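PDB 1Y9Z: alkaline serine protease from Pseudoalteromonas sp., which probably hydrolyses peptide bonds in proteins as a cold-adapted, subtilisin-like serine protease of an Antarctic bacterium. Local coordinates for residues Ala13-Ile26 with Ser376-Glu388. Numbering follows the deposited sequence.
Sequences ATVLSDSQAGNRTI and SGVATLVWSYHPE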
loop_
_atom_site.group_PDB
_atom_site.type_symbol
_atom_site.label_atom_id
_atom_site.label_comp_id
_atom_site.label_asym_id
_atom_site.label_seq_id
_atom_site.Cartn_x
_atom_site.Cartn_y
_atom_site.Cartn_z
ATOM N N ALA A 13 1.864 -14.765 1.783
ATOM C CA ALA A 13 2.131 -15.092 0.386
ATOM C C ALA A 13 3.565 -15.585 0.208
ATOM O O ALA A 13 3.876 -16.291 -0.751
ATOM C CB ALA A 13 1.887 -13.870 -0.490
ATOM N N THR A 14 4.432 -15.214 1.144
ATOM C CA THR A 14 5.834 -15.604 1.089
ATOM C C THR A 14 6.049 -17.088 1.372
ATOM O O THR A 14 7.074 -17.652 0.990
ATOM C CB THR A 14 6.674 -14.787 2.089
ATOM O OG1 THR A 14 6.212 -15.036 3.422
ATOM C CG2 THR A 14 6.560 -13.300 1.789
ATOM N N VAL A 15 5.085 -17.719 2.036
ATOM C CA VAL A 15 5.187 -19.138 2.366
ATOM C C VAL A 15 4.669 -20.055 1.261
ATOM O O VAL A 15 5.009 -21.237 1.219
ATOM C CB VAL A 15 4.436 -19.457 3.669
ATOM C CG1 VAL A 15 5.135 -18.792 4.845
ATOM C CG2 VAL A 15 3.002 -18.979 3.567
ATOM N N LEU A 16 3.840 -19.518 0.374
ATOM C CA LEU A 16 3.305 -20.303 -0.733
ATOM C C LEU A 16 4.222 -20.122 -1.939
ATOM O O LEU A 16 5.205 -19.387 -1.869
ATOM C CB LEU A 16 1.886 -19.842 -1.084
ATOM C CG LEU A 16 0.805 -20.054 -0.021
ATOM C CD1 LEU A 16 -0.531 -19.553 -0.554
ATOM C CD2 LEU A 16 0.717 -21.531 0.340
ATOM N N SER A 17 3.899 -20.794 -3.039
ATOM C CA SER A 17 4.697 -20.699 -4.257
ATOM C C SER A 17 3.819 -20.382 -5.459
ATOM O O SER A 17 2.761 -20.984 -5.633
ATOM C CB SER A 17 5.435 -22.013 -4.512
ATOM O OG SER A 17 6.015 -22.018 -5.806
ATOM N N ASP A 18 4.266 -19.444 -6.289
ATOM C CA ASP A 18 3.512 -19.057 -7.475
ATOM C C ASP A 18 3.917 -19.868 -8.704
ATOM O O ASP A 18 3.681 -19.448 -9.832
ATOM C CB ASP A 18 3.702 -17.560 -7.764
ATOM C CG ASP A 18 5.122 -17.214 -8.190
ATOM O OD1 ASP A 18 5.978 -18.121 -8.249
ATOM O OD2 ASP A 18 5.385 -16.023 -8.471
ATOM N N SER A 19 4.511 -21.037 -8.486
ATOM C CA SER A 19 4.962 -21.872 -9.597
ATOM C C SER A 19 3.876 -22.213 -10.611
ATOM O O SER A 19 4.177 -22.436 -11.781
ATOM C CB SER A 19 5.591 -23.170 -9.075
ATOM O OG SER A 19 4.614 -24.033 -8.522
ATOM N N GLN A 20 2.620 -22.246 -10.176
ATOM C CA GLN A 20 1.526 -22.580 -11.085
ATOM C C GLN A 20 0.696 -21.371 -11.509
ATOM O O GLN A 20 -0.320 -21.521 -12.193
ATOM C CB GLN A 20 0.607 -23.621 -10.441
ATOM C CG GLN A 20 1.316 -24.900 -10.016
ATOM C CD GLN A 20 2.110 -25.532 -11.146
ATOM O OE1 GLN A 20 1.562 -25.855 -12.202
ATOM N NE2 GLN A 20 3.407 -25.710 -10.930
ATOM N N ALA A 21 1.132 -20.177 -11.119
ATOM C CA ALA A 21 0.398 -18.956 -11.450
ATOM C C ALA A 21 0.300 -18.690 -12.948
ATOM O O ALA A 21 -0.438 -17.801 -13.378
ATOM C CB ALA A 21 1.026 -17.763 -10.742
ATOM N N GLY A 22 1.040 -19.457 -13.741
ATOM C CA GLY A 22 0.990 -19.287 -15.180
ATOM C C GLY A 22 -0.362 -19.704 -15.730
ATOM O O GLY A 22 -0.680 -19.422 -16.888
ATOM N N ASN A 23 -1.167 -20.381 -14.914
ATOM C CA ASN A 23 -2.485 -20.799 -15.374
ATOM C C ASN A 23 -3.539 -19.735 -15.080
ATOM O O ASN A 23 -4.713 -19.906 -15.408
ATOM C CB ASN A 23 -2.873 -22.168 -14.772
ATOM C CG ASN A 23 -3.093 -22.135 -13.263
ATOM O OD1 ASN A 23 -2.877 -23.141 -12.577
ATOM N ND2 ASN A 23 -3.549 -21.006 -12.744
ATOM N N ARG A 24 -3.102 -18.628 -14.480
ATOM C CA ARG A 24 -3.984 -17.510 -14.144
ATOM C C ARG A 24 -3.527 -16.225 -14.835
ATOM O O ARG A 24 -2.356 -16.069 -15.184
ATOM C CB ARG A 24 -3.979 -17.236 -12.631
ATOM C CG ARG A 24 -4.450 -18.364 -11.721
ATOM C CD ARG A 24 -5.934 -18.649 -11.875
ATOM N NE ARG A 24 -6.215 -19.428 -13.074
ATOM C CZ ARG A 24 -7.435 -19.681 -13.532
ATOM N NH1 ARG A 24 -7.595 -20.403 -14.632
ATOM N NH2 ARG A 24 -8.498 -19.208 -12.894
ATOM N N THR A 25 -4.467 -15.308 -15.030
ATOM C CA THR A 25 -4.157 -14.015 -15.624
ATOM C C THR A 25 -4.860 -12.941 -14.807
ATOM O O THR A 25 -6.072 -13.009 -14.594
ATOM C CB THR A 25 -4.633 -13.902 -17.089
ATOM O OG1 THR A 25 -3.901 -14.823 -17.906
ATOM C CG2 THR A 25 -4.400 -12.488 -17.615
ATOM N N ILE A 26 -4.093 -11.972 -14.322
ATOM C CA ILE A 26 -4.664 -10.877 -13.552
ATOM C C ILE A 26 -4.499 -9.594 -14.357
ATOM O O ILE A 26 -3.418 -9.305 -14.868
ATOM C CB ILE A 26 -3.991 -10.727 -12.159
ATOM C CG1 ILE A 26 -4.558 -9.497 -11.443
ATOM C CG2 ILE A 26 -2.477 -10.624 -12.299
ATOM C CD1 ILE A 26 -4.242 -9.440 -9.965
ATOM N N SER A 376 -6.043 -9.007 -4.486
ATOM C CA SER A 376 -6.150 -9.593 -5.816
ATOM C C SER A 376 -4.921 -10.436 -6.146
ATOM O O SER A 376 -5.023 -11.437 -6.853
ATOM C CB SER A 376 -6.359 -8.502 -6.877
ATOM O OG SER A 376 -5.294 -7.572 -6.896
ATOM N N GLY A 377 -3.763 -10.037 -5.625
ATOM C CA GLY A 377 -2.552 -10.803 -5.861
ATOM C C GLY A 377 -2.686 -12.154 -5.181
ATOM O O GLY A 377 -2.401 -13.191 -5.780
ATOM N N VAL A 378 -3.131 -12.143 -3.927
ATOM C CA VAL A 378 -3.314 -13.381 -3.176
ATOM C C VAL A 378 -4.418 -14.230 -3.796
ATOM O O VAL A 378 -4.309 -15.451 -3.852
ATOM C CB VAL A 378 -3.659 -13.096 -1.694
ATOM C CG1 VAL A 378 -4.186 -14.360 -1.022
ATOM C CG2 VAL A 378 -2.421 -12.602 -0.963
ATOM N N ALA A 379 -5.482 -13.585 -4.265
ATOM C CA ALA A 379 -6.586 -14.313 -4.882
ATOM C C ALA A 379 -6.071 -15.100 -6.081
ATOM O O ALA A 379 -6.411 -16.269 -6.269
ATOM C CB ALA A 379 -7.680 -13.341 -5.321
ATOM N N THR A 380 -5.243 -14.450 -6.889
ATOM C CA THR A 380 -4.675 -15.078 -8.073
ATOM C C THR A 380 -3.754 -16.233 -7.676
ATOM O O THR A 380 -3.810 -17.316 -8.263
ATOM C CB THR A 380 -3.884 -14.045 -8.908
ATOM O OG1 THR A 380 -4.739 -12.939 -9.231
ATOM C CG2 THR A 380 -3.380 -14.668 -10.198
ATOM N N LEU A 381 -2.913 -15.994 -6.674
ATOM C CA LEU A 381 -1.980 -17.007 -6.187
ATOM C C LEU A 381 -2.716 -18.248 -5.684
ATOM O O LEU A 381 -2.390 -19.374 -6.062
ATOM C CB LEU A 381 -1.118 -16.425 -5.065
ATOM C CG LEU A 381 -0.176 -17.382 -4.325
ATOM C CD1 LEU A 381 0.796 -18.040 -5.302
ATOM C CD2 LEU A 381 0.581 -16.602 -3.260
ATOM N N VAL A 382 -3.709 -18.036 -4.831
ATOM C CA VAL A 382 -4.486 -19.136 -4.280
ATOM C C VAL A 382 -5.241 -19.871 -5.381
ATOM O O VAL A 382 -5.278 -21.100 -5.410
ATOM C CB VAL A 382 -5.486 -18.620 -3.222
ATOM C CG1 VAL A 382 -6.428 -19.736 -2.799
ATOM C CG2 VAL A 382 -4.727 -18.088 -2.016
ATOM N N TRP A 383 -5.833 -19.114 -6.299
ATOM C CA TRP A 383 -6.593 -19.702 -7.393
ATOM C C TRP A 383 -5.718 -20.578 -8.291
ATOM O O TRP A 383 -6.200 -21.555 -8.864
ATOM C CB TRP A 383 -7.235 -18.592 -8.229
ATOM C CG TRP A 383 -8.449 -19.007 -9.012
ATOM C CD1 TRP A 383 -8.944 -20.273 -9.173
ATOM C CD2 TRP A 383 -9.323 -18.139 -9.740
ATOM N NE1 TRP A 383 -10.076 -20.242 -9.955
ATOM C CE2 TRP A 383 -10.330 -18.945 -10.317
ATOM C CE3 TRP A 383 -9.353 -16.755 -9.961
ATOM C CZ2 TRP A 383 -11.359 -18.412 -11.102
ATOM C CZ3 TRP A 383 -10.377 -16.225 -10.742
ATOM C CH2 TRP A 383 -11.365 -17.055 -11.304
ATOM N N SER A 384 -4.438 -20.237 -8.416
ATOM C CA SER A 384 -3.540 -21.012 -9.272
ATOM C C SER A 384 -3.383 -22.455 -8.797
ATOM O O SER A 384 -3.030 -23.333 -9.586
ATOM C CB SER A 384 -2.162 -20.344 -9.374
ATOM O OG SER A 384 -1.407 -20.488 -8.184
ATOM N N TYR A 385 -3.637 -22.699 -7.514
ATOM C CA TYR A 385 -3.536 -24.051 -6.967
ATOM C C TYR A 385 -4.787 -24.855 -7.308
ATOM O O TYR A 385 -4.766 -26.088 -7.298
ATOM C CB TYR A 385 -3.380 -24.030 -5.444
ATOM C CG TYR A 385 -1.998 -23.693 -4.922
ATOM C CD1 TYR A 385 -1.583 -22.369 -4.777
ATOM C CD2 TYR A 385 -1.120 -24.703 -4.527
ATOM C CE1 TYR A 385 -0.332 -22.059 -4.240
ATOM C CE2 TYR A 385 0.134 -24.405 -3.992
ATOM C CZ TYR A 385 0.521 -23.084 -3.848
ATOM O OH TYR A 385 1.750 -22.791 -3.296
ATOM N N HIS A 386 -5.877 -24.151 -7.601
ATOM C CA HIS A 386 -7.145 -24.797 -7.926
ATOM C C HIS A 386 -7.897 -24.037 -9.012
ATOM O O HIS A 386 -8.970 -23.488 -8.767
ATOM C CB HIS A 386 -8.014 -24.884 -6.671
ATOM C CG HIS A 386 -7.423 -25.735 -5.591
ATOM N ND1 HIS A 386 -7.364 -27.110 -5.676
ATOM C CD2 HIS A 386 -6.839 -25.406 -4.415
ATOM C CE1 HIS A 386 -6.772 -27.590 -4.598
ATOM N NE2 HIS A 386 -6.444 -26.577 -3.817
ATOM N N PRO A 387 -7.346 -24.011 -10.234
ATOM C CA PRO A 387 -7.967 -23.312 -11.360
ATOM C C PRO A 387 -9.318 -23.875 -11.787
ATOM O O PRO A 387 -10.029 -23.256 -12.582
ATOM C CB PRO A 387 -6.913 -23.430 -12.456
ATOM C CG PRO A 387 -6.275 -24.751 -12.154
ATOM C CD PRO A 387 -6.103 -24.681 -10.657
ATOM N N GLU A 388 -9.676 -25.042 -11.261
ATOM C CA GLU A 388 -10.949 -25.658 -11.613
ATOM C C GLU A 388 -12.112 -24.999 -10.878
ATOM O O GLU A 388 -13.261 -25.101 -11.305
ATOM C CB GLU A 388 -10.929 -27.164 -11.314
ATOM C CG GLU A 388 -10.946 -27.541 -9.835
ATOM C CD GLU A 388 -9.587 -27.432 -9.168
ATOM O OE1 GLU A 388 -9.506 -27.697 -7.948
ATOM O OE2 GLU A 388 -8.602 -27.090 -9.856
HETATM O O HOH W 1 1.184 -21.412 -7.877
#
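R24 lies across the C-terminal end of helix 368-385 and touches T380, W383, S384 and P387. Its chain bends at chi2 and chi3, which folds the guanidinium back over the W383 indole. NH2 sits over the centre of that ring, 3.2 Å from W383 CE2. The guanidinium plane is turned 68° from the ring plane, so this cation-pi contact is edge-on rather than a flat stack. R24 CD adds a CH-pi contact to the five-membered ring, and P387 CB covers one guanidinium face. R24 NE also donates to N23 O at 2.8 Å, from above the carbonyl plane. The W383 NE1 hydrogen goes to C389 O.

L381 extends from the helix with CG anti to the backbone N (chi1 174°). Its two methyls part: CD1 rests on D18 CA at 3.6 Å, and CD2 meets A13 CB and L16 CB. Beside it, the Y385 hydroxyl accepts a nearly straight bond from S17 N (2.9 Å, 167°). S384 presses CB against A21 CA at 3.6 Å. S384 OG donates to L381 O at 2.6 Å and accepts from a water. The same water donates to S17 O and accepts from Q20 N, bridging loop and helix.

The contact packs the loop leading into strand 25-30 against the later turns of this helix of the subtilisin-like alpha/beta domain. The helix's first residues, T368 and S369, line the pocket that holds phenylmethanesulfonic acid. Replacing R24 with an alanine would probably leave the W383 face without its cation and P387 without the group it covers. The chemistry is mixed: leucine packing and a tyrosine bond hold the loop, while the indole face probably helps to stabilise the arginine charge in a partly exposed place.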